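Telomerase reverse transcriptase (Candida tropicalis MYA-3404, PDB 6ZD1) probably elongates telomeres as a reverse transcriptase, copying a template within its RNA component to add simple sequence repeats to chromosome ends. Local coordinates at residues K590-C594 / V651-T656; V616-L620 / C676-T680; F582-F586 / I627-F631. All coordinates share one frame; numbering follows the deposited sequence.

Interaction 1 of 3, residues K590-C594 / V651-T656; sequences KQFYC and VIIETT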
ATOM      1  N   LYS A 590      -1.844  -0.369 -18.330  1.00 50.47           N
ATOM      2  CA  LYS A 590      -1.838  -1.395 -17.296  1.00 56.86           C
ATOM      3  C   LYS A 590      -0.505  -1.396 -16.562  1.00 55.23           C
ATOM      4  O   LYS A 590      -0.466  -1.546 -15.335  1.00 59.12           O
ATOM      5  CB  LYS A 590      -2.133  -2.766 -17.909  1.00 54.35           C
ATOM      6  CG  LYS A 590      -2.693  -3.787 -16.928  1.00 66.87           C
ATOM      7  CD  LYS A 590      -1.588  -4.423 -16.128  1.00 58.55           C
ATOM      8  CE  LYS A 590      -2.103  -5.212 -14.951  1.00 70.74           C
ATOM      9  NZ  LYS A 590      -0.926  -5.721 -14.160  1.00 46.19           N
ATOM     10  N   GLN A 591       0.596  -1.198 -17.295  1.00 51.16           N
ATOM     11  CA  GLN A 591       1.892  -1.013 -16.651  1.00 51.58           C
ATOM     12  C   GLN A 591       1.888   0.211 -15.745  1.00 54.45           C
ATOM     13  O   GLN A 591       2.355   0.146 -14.603  1.00 63.03           O
ATOM     14  CB  GLN A 591       2.988  -0.886 -17.704  1.00 48.38           C
ATOM     15  CG  GLN A 591       3.407  -2.207 -18.287  1.00 68.00           C
ATOM     16  CD  GLN A 591       3.862  -3.169 -17.212  1.00 76.03           C
ATOM     17  OE1 GLN A 591       4.857  -2.925 -16.523  1.00 77.63           O
ATOM     18  NE2 GLN A 591       3.125  -4.262 -17.044  1.00 65.11           N
ATOM     19  N   PHE A 592       1.341   1.330 -16.230  1.00 54.56           N
ATOM     20  CA  PHE A 592       1.308   2.550 -15.428  1.00 54.34           C
ATOM     21  C   PHE A 592       0.506   2.349 -14.150  1.00 60.57           C
ATOM     22  O   PHE A 592       0.920   2.794 -13.072  1.00 66.89           O
ATOM     23  CB  PHE A 592       0.727   3.700 -16.251  1.00 58.38           C
ATOM     24  CG  PHE A 592       0.417   4.931 -15.442  1.00 67.05           C
ATOM     25  CD1 PHE A 592       1.411   5.850 -15.147  1.00 72.32           C
ATOM     26  CD2 PHE A 592      -0.870   5.173 -14.985  1.00 62.80           C
ATOM     27  CE1 PHE A 592       1.131   6.983 -14.405  1.00 80.86           C
ATOM     28  CE2 PHE A 592      -1.154   6.304 -14.239  1.00 77.32           C
ATOM     29  CZ  PHE A 592      -0.153   7.211 -13.950  1.00 79.44           C
ATOM     30  N   TYR A 593      -0.633   1.662 -14.247  1.00 51.95           N
ATOM     31  CA  TYR A 593      -1.500   1.493 -13.084  1.00 49.57           C
ATOM     32  C   TYR A 593      -0.813   0.672 -12.002  1.00 60.10           C
ATOM     33  O   TYR A 593      -0.769   1.077 -10.834  1.00 63.05           O
ATOM     34  CB  TYR A 593      -2.812   0.833 -13.507  1.00 47.49           C
ATOM     35  CG  TYR A 593      -3.861   0.796 -12.423  1.00 52.84           C
ATOM     36  CD1 TYR A 593      -4.751   1.846 -12.266  1.00 51.85           C
ATOM     37  CD2 TYR A 593      -3.972  -0.293 -11.566  1.00 45.49           C
ATOM     38  CE1 TYR A 593      -5.712   1.826 -11.280  1.00 52.25           C
ATOM     39  CE2 TYR A 593      -4.938  -0.321 -10.571  1.00 43.02           C
ATOM     40  CZ  TYR A 593      -5.805   0.743 -10.436  1.00 50.06           C
ATOM     41  OH  TYR A 593      -6.774   0.734  -9.459  1.00 56.84           O
ATOM     42  N   CYS A 594      -0.252  -0.481 -12.374  1.00 55.18           N
ATOM     43  CA  CYS A 594       0.437  -1.309 -11.388  1.00 59.89           C
ATOM     44  C   CYS A 594       1.678  -0.622 -10.845  1.00 61.92           C
ATOM     45  O   CYS A 594       2.044  -0.837  -9.686  1.00 58.40           O
ATOM     46  CB  CYS A 594       0.811  -2.663 -11.989  1.00 60.15           C
ATOM     47  SG  CYS A 594      -0.604  -3.650 -12.485  1.00 66.06           S
ATOM     48  N   VAL A 651      -9.152  -6.654 -15.829  1.00 49.30           N
ATOM     49  CA  VAL A 651      -7.793  -6.813 -15.311  1.00 56.02           C
ATOM     50  C   VAL A 651      -7.469  -5.715 -14.299  1.00 59.60           C
ATOM     51  O   VAL A 651      -6.889  -5.983 -13.239  1.00 58.89           O
ATOM     52  CB  VAL A 651      -6.779  -6.842 -16.469  1.00 56.77           C
ATOM     53  CG1 VAL A 651      -5.370  -6.709 -15.933  1.00 68.40           C
ATOM     54  CG2 VAL A 651      -6.918  -8.136 -17.271  1.00 44.72           C
ATOM     55  N   ILE A 652      -7.848  -4.467 -14.599  1.00 46.25           N
ATOM     56  CA  ILE A 652      -7.548  -3.353 -13.698  1.00 53.74           C
ATOM     57  C   ILE A 652      -8.280  -3.514 -12.370  1.00 55.46           C
ATOM     58  O   ILE A 652      -7.717  -3.250 -11.300  1.00 44.73           O
ATOM     59  CB  ILE A 652      -7.894  -2.008 -14.369  1.00 52.69           C
ATOM     60  CG1 ILE A 652      -6.822  -1.622 -15.391  1.00 45.32           C
ATOM     61  CG2 ILE A 652      -8.064  -0.909 -13.327  1.00 45.71           C
ATOM     62  CD1 ILE A 652      -5.426  -1.540 -14.813  1.00 51.09           C
ATOM     63  N   ILE A 653      -9.553  -3.912 -12.416  1.00 57.50           N
ATOM     64  CA  ILE A 653     -10.327  -4.075 -11.187  1.00 48.57           C
ATOM     65  C   ILE A 653      -9.826  -5.272 -10.383  1.00 58.53           C
ATOM     66  O   ILE A 653      -9.698  -5.202  -9.154  1.00 59.03           O
ATOM     67  CB  ILE A 653     -11.824  -4.197 -11.520  1.00 47.99           C
ATOM     68  CG1 ILE A 653     -12.333  -2.894 -12.134  1.00 52.38           C
ATOM     69  CG2 ILE A 653     -12.626  -4.542 -10.278  1.00 41.63           C
ATOM     70  CD1 ILE A 653     -13.799  -2.922 -12.486  1.00 43.72           C
ATOM     71  N   GLU A 654      -9.547  -6.390 -11.061  1.00 61.27           N
ATOM     72  CA  GLU A 654      -9.067  -7.586 -10.374  1.00 59.50           C
ATOM     73  C   GLU A 654      -7.739  -7.335  -9.671  1.00 62.46           C
ATOM     74  O   GLU A 654      -7.531  -7.797  -8.542  1.00 62.27           O
ATOM     75  CB  GLU A 654      -8.926  -8.740 -11.369  1.00 73.39           C
ATOM     76  CG  GLU A 654     -10.012  -9.801 -11.277  1.00 88.03           C
ATOM     77  CD  GLU A 654      -9.734 -10.835 -10.200  1.00 94.83           C
ATOM     78  OE1 GLU A 654      -8.731 -10.685  -9.470  1.00 96.31           O
ATOM     79  OE2 GLU A 654     -10.518 -11.801 -10.088  1.00102.68           O
ATOM     80  N   THR A 655      -6.813  -6.635 -10.330  1.00 56.40           N
ATOM     81  CA  THR A 655      -5.515  -6.385  -9.710  1.00 53.01           C
ATOM     82  C   THR A 655      -5.663  -5.539  -8.452  1.00 59.94           C
ATOM     83  O   THR A 655      -5.015  -5.807  -7.433  1.00 61.20           O
ATOM     84  CB  THR A 655      -4.571  -5.711 -10.703  1.00 58.67           C
ATOM     85  OG1 THR A 655      -4.528  -6.470 -11.918  1.00 71.96           O
ATOM     86  CG2 THR A 655      -3.170  -5.634 -10.119  1.00 46.10           C
ATOM     87  N   THR A 656      -6.527  -4.522  -8.497  1.00 50.62           N
ATOM     88  CA  THR A 656      -6.715  -3.664  -7.334  1.00 52.39           C
ATOM     89  C   THR A 656      -7.296  -4.451  -6.167  1.00 53.56           C
ATOM     90  O   THR A 656      -6.781  -4.390  -5.045  1.00 53.11           O
ATOM     91  CB  THR A 656      -7.629  -2.491  -7.698  1.00 63.84           C
ATOM     92  OG1 THR A 656      -7.064  -1.761  -8.796  1.00 51.09           O
ATOM     93  CG2 THR A 656      -7.813  -1.556  -6.506  1.00 56.95           C
TER
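Tyr-593 lays its ring against Ile-652, whose two branches span it from root to phenol end. The CG2 methyl of Ile-652 stands 4.1 Å from the ring centroid and 13° off the ring normal, a CH-pi contact over one face, offset towards CZ. The other branch covers the root: CD1 of Ile-652 is 3.7 Å from CG of Tyr-593. With chi1 at -171°, the tyrosine swings CG away from its backbone N and extends the ring across the gap. Its OH then meets OG1 of Thr-656 at 2.6 Å, a hydrogen bond in which either hydroxyl could donate and which lies near the ring plane.

The two helices, 582-596 and 642-664, run almost parallel here, their local axes 11.0 Å apart and inclined by 18°. They belong to the largely helical C-terminal region that follows the polymerase strands, which corresponds to the thumb of other reverse transcriptases. Helix 609-637 packs on Tyr-593 as well, through Ile-619, Leu-620 and Thr-623, so the ring sits where three helices meet.

Beside the ring the contact is made mostly by aliphatic carbons and one thiol. Lys-590, its chain bent at chi2, crosses Val-651 at about a right angle, bringing its CE to 3.7 Å from CG1 of Val-651. SG of Cys-594 approaches CG2 of Thr-655 at 4.0 Å. The hydroxyl of Thr-655 turns back to its own helix, OG1 donating to O of Val-651 at 2.7 Å; Thr-655 N reaches that oxygen from the opposite face of the carbonyl plane, so two donors from one residue grip it.

Interaction 2 of 3, residues V616-L620 / C676-T680; sequences VDAIL and CIKIT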
ATOM      1  N   VAL A 616      -7.001   4.926  -4.833  1.00 56.40           N
ATOM      2  CA  VAL A 616      -7.420   4.151  -5.992  1.00 53.55           C
ATOM      3  C   VAL A 616      -8.096   5.057  -7.013  1.00 67.96           C
ATOM      4  O   VAL A 616      -7.816   4.978  -8.215  1.00 71.42           O
ATOM      5  CB  VAL A 616      -8.335   2.999  -5.542  1.00 60.76           C
ATOM      6  CG1 VAL A 616      -8.945   2.297  -6.740  1.00 58.33           C
ATOM      7  CG2 VAL A 616      -7.544   2.019  -4.679  1.00 60.14           C
ATOM      8  N   ASP A 617      -8.950   5.974  -6.546  1.00 60.85           N
ATOM      9  CA  ASP A 617      -9.604   6.907  -7.458  1.00 63.58           C
ATOM     10  C   ASP A 617      -8.587   7.807  -8.149  1.00 67.39           C
ATOM     11  O   ASP A 617      -8.728   8.115  -9.339  1.00 69.67           O
ATOM     12  CB  ASP A 617     -10.637   7.747  -6.703  1.00 69.74           C
ATOM     13  CG  ASP A 617     -11.811   6.924  -6.202  1.00 82.17           C
ATOM     14  OD1 ASP A 617     -11.870   5.712  -6.511  1.00 74.43           O
ATOM     15  OD2 ASP A 617     -12.676   7.492  -5.497  1.00 92.08           O
ATOM     16  N   ALA A 618      -7.545   8.221  -7.426  1.00 53.53           N
ATOM     17  CA  ALA A 618      -6.537   9.091  -8.024  1.00 51.26           C
ATOM     18  C   ALA A 618      -5.767   8.373  -9.127  1.00 59.38           C
ATOM     19  O   ALA A 618      -5.526   8.949 -10.195  1.00 56.14           O
ATOM     20  CB  ALA A 618      -5.581   9.606  -6.949  1.00 54.21           C
ATOM     21  N   ILE A 619      -5.379   7.114  -8.894  1.00 52.08           N
ATOM     22  CA  ILE A 619      -4.713   6.354  -9.951  1.00 61.08           C
ATOM     23  C   ILE A 619      -5.666   6.122 -11.114  1.00 55.66           C
ATOM     24  O   ILE A 619      -5.277   6.227 -12.283  1.00 60.56           O
ATOM     25  CB  ILE A 619      -4.161   5.019  -9.420  1.00 56.90           C
ATOM     26  CG1 ILE A 619      -3.348   5.238  -8.148  1.00 71.14           C
ATOM     27  CG2 ILE A 619      -3.277   4.376 -10.470  1.00 55.39           C
ATOM     28  CD1 ILE A 619      -2.117   6.065  -8.369  1.00 82.09           C
ATOM     29  N   LEU A 620      -6.928   5.800 -10.814  1.00 49.33           N
ATOM     30  CA  LEU A 620      -7.905   5.558 -11.872  1.00 67.33           C
ATOM     31  C   LEU A 620      -8.090   6.798 -12.739  1.00 66.93           C
ATOM     32  O   LEU A 620      -8.022   6.721 -13.971  1.00 63.86           O
ATOM     33  CB  LEU A 620      -9.241   5.116 -11.267  1.00 52.37           C
ATOM     34  CG  LEU A 620      -9.345   3.685 -10.724  1.00 53.87           C
ATOM     35  CD1 LEU A 620     -10.692   3.461 -10.054  1.00 53.23           C
ATOM     36  CD2 LEU A 620      -9.123   2.661 -11.827  1.00 55.33           C
ATOM     37  N   CYS A 676     -17.057   1.696  -5.102  1.00 59.68           N
ATOM     38  CA  CYS A 676     -16.413   2.977  -5.381  1.00 64.91           C
ATOM     39  C   CYS A 676     -15.675   2.945  -6.713  1.00 61.30           C
ATOM     40  O   CYS A 676     -15.632   3.959  -7.423  1.00 58.06           O
ATOM     41  CB  CYS A 676     -15.452   3.352  -4.252  1.00 63.35           C
ATOM     42  SG  CYS A 676     -16.253   3.921  -2.739  1.00 74.82           S
ATOM     43  N   ILE A 677     -15.115   1.789  -7.079  1.00 54.96           N
ATOM     44  CA  ILE A 677     -14.458   1.660  -8.376  1.00 56.78           C
ATOM     45  C   ILE A 677     -15.475   1.797  -9.502  1.00 58.22           C
ATOM     46  O   ILE A 677     -15.230   2.489 -10.496  1.00 48.26           O
ATOM     47  CB  ILE A 677     -13.710   0.320  -8.462  1.00 49.09           C
ATOM     48  CG1 ILE A 677     -12.476   0.325  -7.564  1.00 53.38           C
ATOM     49  CG2 ILE A 677     -13.316   0.016  -9.895  1.00 37.66           C
ATOM     50  CD1 ILE A 677     -11.810  -1.031  -7.479  1.00 41.90           C
ATOM     51  N   LYS A 678     -16.636   1.152  -9.358  1.00 54.32           N
ATOM     52  CA  LYS A 678     -17.673   1.268 -10.379  1.00 65.18           C
ATOM     53  C   LYS A 678     -18.093   2.719 -10.564  1.00 58.40           C
ATOM     54  O   LYS A 678     -18.207   3.205 -11.695  1.00 56.02           O
ATOM     55  CB  LYS A 678     -18.882   0.410 -10.005  1.00 59.58           C
ATOM     56  CG  LYS A 678     -18.590  -1.074  -9.904  1.00 59.70           C
ATOM     57  CD  LYS A 678     -19.836  -1.826  -9.474  1.00 51.00           C
ATOM     58  CE  LYS A 678     -19.584  -3.317  -9.384  1.00 53.92           C
ATOM     59  NZ  LYS A 678     -20.834  -4.027  -8.988  1.00 62.21           N
ATOM     60  N   ILE A 679     -18.306   3.433  -9.459  1.00 59.12           N
ATOM     61  CA  ILE A 679     -18.728   4.827  -9.552  1.00 63.09           C
ATOM     62  C   ILE A 679     -17.636   5.675 -10.194  1.00 69.26           C
ATOM     63  O   ILE A 679     -17.910   6.503 -11.072  1.00 67.34           O
ATOM     64  CB  ILE A 679     -19.114   5.353  -8.161  1.00 72.24           C
ATOM     65  CG1 ILE A 679     -20.287   4.537  -7.612  1.00 59.31           C
ATOM     66  CG2 ILE A 679     -19.453   6.836  -8.226  1.00 50.56           C
ATOM     67  CD1 ILE A 679     -20.685   4.900  -6.203  1.00 59.19           C
ATOM     68  N   THR A 680     -16.381   5.468  -9.784  1.00 65.33           N
ATOM     69  CA  THR A 680     -15.278   6.226 -10.370  1.00 67.02           C
ATOM     70  C   THR A 680     -15.127   5.928 -11.859  1.00 62.76           C
ATOM     71  O   THR A 680     -14.908   6.841 -12.664  1.00 64.29           O
ATOM     72  CB  THR A 680     -13.980   5.928  -9.625  1.00 58.24           C
ATOM     73  OG1 THR A 680     -14.138   6.282  -8.246  1.00 65.79           O
ATOM     74  CG2 THR A 680     -12.837   6.730 -10.216  1.00 55.98           C
TER
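The carboxylate of Asp-617 is the flat side-chain group of this contact, and the hydroxyl of Thr-680 lies over one of its faces. OG1 of Thr-680 stands well above the carboxylate plane, 3.2 Å from CG of Asp-617. It is 2.9 Å from OD1 of Asp-617, while its approach to OD2 has a poor angle for a hydrogen bond. The firmer partner of the carboxylate is in its own helix: Arg-613 NE forms a salt bridge with OD2. OG1 of Thr-680 also lies 2.9 Å from O of Cys-676, one turn earlier in its helix.

Helices 609-637 and 670-684 cross here at 32°, with local axes 10.3 Å apart, as neighbours in the C-terminal helical bundle of telomerase, the region equivalent to a polymerase thumb. The backbones are nearest at Asp-617 and Thr-680, whose CA atoms are 6.4 Å apart.

Thr-680 presents a polar and an apolar branch to the partner helix. With chi1 at -59°, its OG1 faces the aspartate, and its CG2, set opposite the backbone N, passes across Leu-620, 3.9 Å from CD1 of that residue. Further into the bundle the contact becomes wholly apolar. CG1 of Val-616 meets CG1 of Ile-677 at 4.1 Å, and CD1 of Leu-620 lies 4.3 Å from CG2 of Ile-677. Behind this layer, Val-616 and Leu-620 rest on Tyr-593 of helix 582-596, and Ile-677 touches Ile-653 and Thr-656 of helix 642-664; Val-616 and Leu-620 reach that helix too, at Thr-656 and Ile-652.

Interaction 3 of 3, residues F582-F586 / I627-F631; sequences FKALF and IQTSF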
ATOM      1  N   PHE A 582      -5.392   0.754 -29.705  1.00 76.04           N
ATOM      2  CA  PHE A 582      -5.869   0.693 -28.329  1.00 67.07           C
ATOM      3  C   PHE A 582      -5.184  -0.416 -27.545  1.00 67.36           C
ATOM      4  O   PHE A 582      -4.976  -0.274 -26.334  1.00 78.01           O
ATOM      5  CB  PHE A 582      -7.384   0.503 -28.294  1.00 57.15           C
ATOM      6  CG  PHE A 582      -8.159   1.753 -28.602  1.00 64.40           C
ATOM      7  CD1 PHE A 582      -8.330   2.735 -27.638  1.00 48.24           C
ATOM      8  CD2 PHE A 582      -8.720   1.942 -29.854  1.00 63.50           C
ATOM      9  CE1 PHE A 582      -9.042   3.883 -27.921  1.00 66.37           C
ATOM     10  CE2 PHE A 582      -9.436   3.088 -30.142  1.00 66.20           C
ATOM     11  CZ  PHE A 582      -9.597   4.061 -29.175  1.00 64.30           C
ATOM     12  N   LYS A 583      -4.832  -1.523 -28.203  1.00 69.48           N
ATOM     13  CA  LYS A 583      -4.142  -2.597 -27.499  1.00 69.66           C
ATOM     14  C   LYS A 583      -2.834  -2.100 -26.899  1.00 64.81           C
ATOM     15  O   LYS A 583      -2.532  -2.380 -25.733  1.00 59.16           O
ATOM     16  CB  LYS A 583      -3.884  -3.774 -28.436  1.00 68.10           C
ATOM     17  CG  LYS A 583      -3.493  -5.049 -27.702  1.00 71.32           C
ATOM     18  CD  LYS A 583      -3.049  -6.143 -28.655  1.00 86.21           C
ATOM     19  CE  LYS A 583      -1.709  -5.819 -29.289  1.00 84.95           C
ATOM     20  NZ  LYS A 583      -1.231  -6.947 -30.135  1.00106.77           N
ATOM     21  N   ALA A 584      -2.056  -1.339 -27.673  1.00 68.83           N
ATOM     22  CA  ALA A 584      -0.807  -0.794 -27.154  1.00 60.59           C
ATOM     23  C   ALA A 584      -1.054   0.227 -26.056  1.00 64.69           C
ATOM     24  O   ALA A 584      -0.237   0.357 -25.136  1.00 73.30           O
ATOM     25  CB  ALA A 584       0.002  -0.160 -28.286  1.00 67.18           C
ATOM     26  N   LEU A 585      -2.184   0.935 -26.115  1.00 66.87           N
ATOM     27  CA  LEU A 585      -2.504   1.911 -25.080  1.00 65.86           C
ATOM     28  C   LEU A 585      -2.893   1.221 -23.779  1.00 64.00           C
ATOM     29  O   LEU A 585      -2.515   1.673 -22.692  1.00 65.25           O
ATOM     30  CB  LEU A 585      -3.633   2.828 -25.550  1.00 57.17           C
ATOM     31  CG  LEU A 585      -4.130   3.812 -24.487  1.00 51.85           C
ATOM     32  CD1 LEU A 585      -3.163   4.980 -24.351  1.00 61.93           C
ATOM     33  CD2 LEU A 585      -5.537   4.299 -24.783  1.00 68.02           C
ATOM     34  N   PHE A 586      -3.660   0.133 -23.870  1.00 59.82           N
ATOM     35  CA  PHE A 586      -4.124  -0.531 -22.659  1.00 63.78           C
ATOM     36  C   PHE A 586      -2.995  -1.282 -21.963  1.00 60.12           C
ATOM     37  O   PHE A 586      -2.947  -1.315 -20.729  1.00 62.16           O
ATOM     38  CB  PHE A 586      -5.280  -1.474 -23.000  1.00 66.55           C
ATOM     39  CG  PHE A 586      -6.515  -0.767 -23.502  1.00 68.85           C
ATOM     40  CD1 PHE A 586      -6.784   0.541 -23.126  1.00 58.04           C
ATOM     41  CD2 PHE A 586      -7.408  -1.412 -24.348  1.00 65.47           C
ATOM     42  CE1 PHE A 586      -7.917   1.195 -23.585  1.00 64.55           C
ATOM     43  CE2 PHE A 586      -8.544  -0.768 -24.808  1.00 65.04           C
ATOM     44  CZ  PHE A 586      -8.798   0.539 -24.427  1.00 63.69           C
ATOM     45  N   ILE A 627      -6.838   7.866 -21.488  1.00 60.45           N
ATOM     46  CA  ILE A 627      -7.746   7.336 -22.503  1.00 59.56           C
ATOM     47  C   ILE A 627      -8.503   8.474 -23.175  1.00 70.61           C
ATOM     48  O   ILE A 627      -8.609   8.535 -24.407  1.00 68.60           O
ATOM     49  CB  ILE A 627      -8.708   6.308 -21.880  1.00 51.80           C
ATOM     50  CG1 ILE A 627      -7.943   5.086 -21.376  1.00 56.82           C
ATOM     51  CG2 ILE A 627      -9.771   5.890 -22.881  1.00 58.20           C
ATOM     52  CD1 ILE A 627      -8.811   4.112 -20.602  1.00 67.79           C
ATOM     53  N   GLN A 628      -9.031   9.402 -22.372  1.00 61.88           N
ATOM     54  CA  GLN A 628      -9.800  10.511 -22.926  1.00 70.19           C
ATOM     55  C   GLN A 628      -8.929  11.402 -23.801  1.00 68.35           C
ATOM     56  O   GLN A 628      -9.377  11.881 -24.849  1.00 70.09           O
ATOM     57  CB  GLN A 628     -10.440  11.324 -21.799  1.00 63.10           C
ATOM     58  CG  GLN A 628     -11.278  12.506 -22.276  1.00 71.94           C
ATOM     59  CD  GLN A 628     -11.846  13.331 -21.131  1.00 76.93           C
ATOM     60  OE1 GLN A 628     -11.586  13.055 -19.958  1.00 73.41           O
ATOM     61  NE2 GLN A 628     -12.628  14.350 -21.470  1.00 69.45           N
ATOM     62  N   THR A 629      -7.678  11.630 -23.392  1.00 64.32           N
ATOM     63  CA  THR A 629      -6.825  12.568 -24.119  1.00 69.43           C
ATOM     64  C   THR A 629      -6.531  12.080 -25.535  1.00 66.75           C
ATOM     65  O   THR A 629      -6.538  12.872 -26.486  1.00 69.66           O
ATOM     66  CB  THR A 629      -5.518  12.798 -23.354  1.00 75.55           C
ATOM     67  OG1 THR A 629      -5.801  13.410 -22.091  1.00 87.00           O
ATOM     68  CG2 THR A 629      -4.581  13.700 -24.144  1.00 72.10           C
ATOM     69  N   SER A 630      -6.301  10.778 -25.704  1.00 69.88           N
ATOM     70  CA  SER A 630      -5.837  10.243 -26.978  1.00 66.11           C
ATOM     71  C   SER A 630      -6.884   9.403 -27.696  1.00 66.90           C
ATOM     72  O   SER A 630      -6.564   8.778 -28.714  1.00 76.54           O
ATOM     73  CB  SER A 630      -4.568   9.414 -26.768  1.00 74.15           C
ATOM     74  OG  SER A 630      -4.816   8.332 -25.888  1.00 71.79           O
ATOM     75  N   PHE A 631      -8.128   9.383 -27.214  1.00 59.69           N
ATOM     76  CA  PHE A 631      -9.132   8.518 -27.826  1.00 58.60           C
ATOM     77  C   PHE A 631      -9.383   8.908 -29.278  1.00 63.14           C
ATOM     78  O   PHE A 631      -9.403   8.050 -30.166  1.00 72.60           O
ATOM     79  CB  PHE A 631     -10.434   8.558 -27.027  1.00 59.50           C
ATOM     80  CG  PHE A 631     -11.479   7.610 -27.540  1.00 73.24           C
ATOM     81  CD1 PHE A 631     -11.494   6.288 -27.127  1.00 62.04           C
ATOM     82  CD2 PHE A 631     -12.436   8.035 -28.452  1.00 58.74           C
ATOM     83  CE1 PHE A 631     -12.451   5.407 -27.602  1.00 47.78           C
ATOM     84  CE2 PHE A 631     -13.395   7.160 -28.932  1.00 60.15           C
ATOM     85  CZ  PHE A 631     -13.404   5.843 -28.504  1.00 52.83           C
TER
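Phe-582 and Phe-631 form the tight end of this contact. CE1 and CZ of Phe-582 abut CD1 and CE1 of Phe-631; CD1 of Phe-631 lies at the edge of the Phe-582 ring, near its plane, 3.5 Å from CE1 of Phe-582. Chi1 of -176° turns the Phe-631 ring this way. The ring centroids are 5.3 Å apart and their planes meet at 51°, an oblique pairing. Phe-640 packs edge-to-face on each ring, making the pair part of an aromatic cluster. One turn along, the fit is looser. CD2 of Leu-585 is 4.2 Å from CG1 of Ile-627, and CE1 of Phe-586 is 4.3 Å from CD1 of Ile-627. Leu-585 CD1 also faces OG of Ser-630 at 4.0 Å, but that hydroxyl is spent on O of Ala-626 in its own helix. Phe-586 stacks on Phe-648 of helix 642-664. The solvent side lies on the far flanks, where Lys-583 on one helix and Gln-628 and Thr-629 on the other are exposed. With axes 11.9 Å apart and directions at 157°, this is an antiparallel pair of successive helices, characteristic of an up-and-down helical bundle such as the telomerase C-terminal domain.

Interactions 1 and 3 both use helix 582-596: interaction 3 takes its first turn, its centre about 27 Å from the centre of the chain, and interaction 1 its later turns, its centre about 14 Å from that point. Interaction 2 shares helix 609-637 with interaction 3, without touching it. Interactions 1 and 2 interlock: CD1 of Tyr-593 is 3.4 Å from CG2 of Ile-619, and CG1 of Ile-653 is 3.8 Å from CG2 of Ile-677. All three are mainly buried, but their chemistry differs. Interaction 1 places a hydroxyl pair among aliphatic groups, interaction 2 grades from the partly exposed Asp-617 and Thr-680 into apolar packing, and interaction 3 is dominated by aromatic rings.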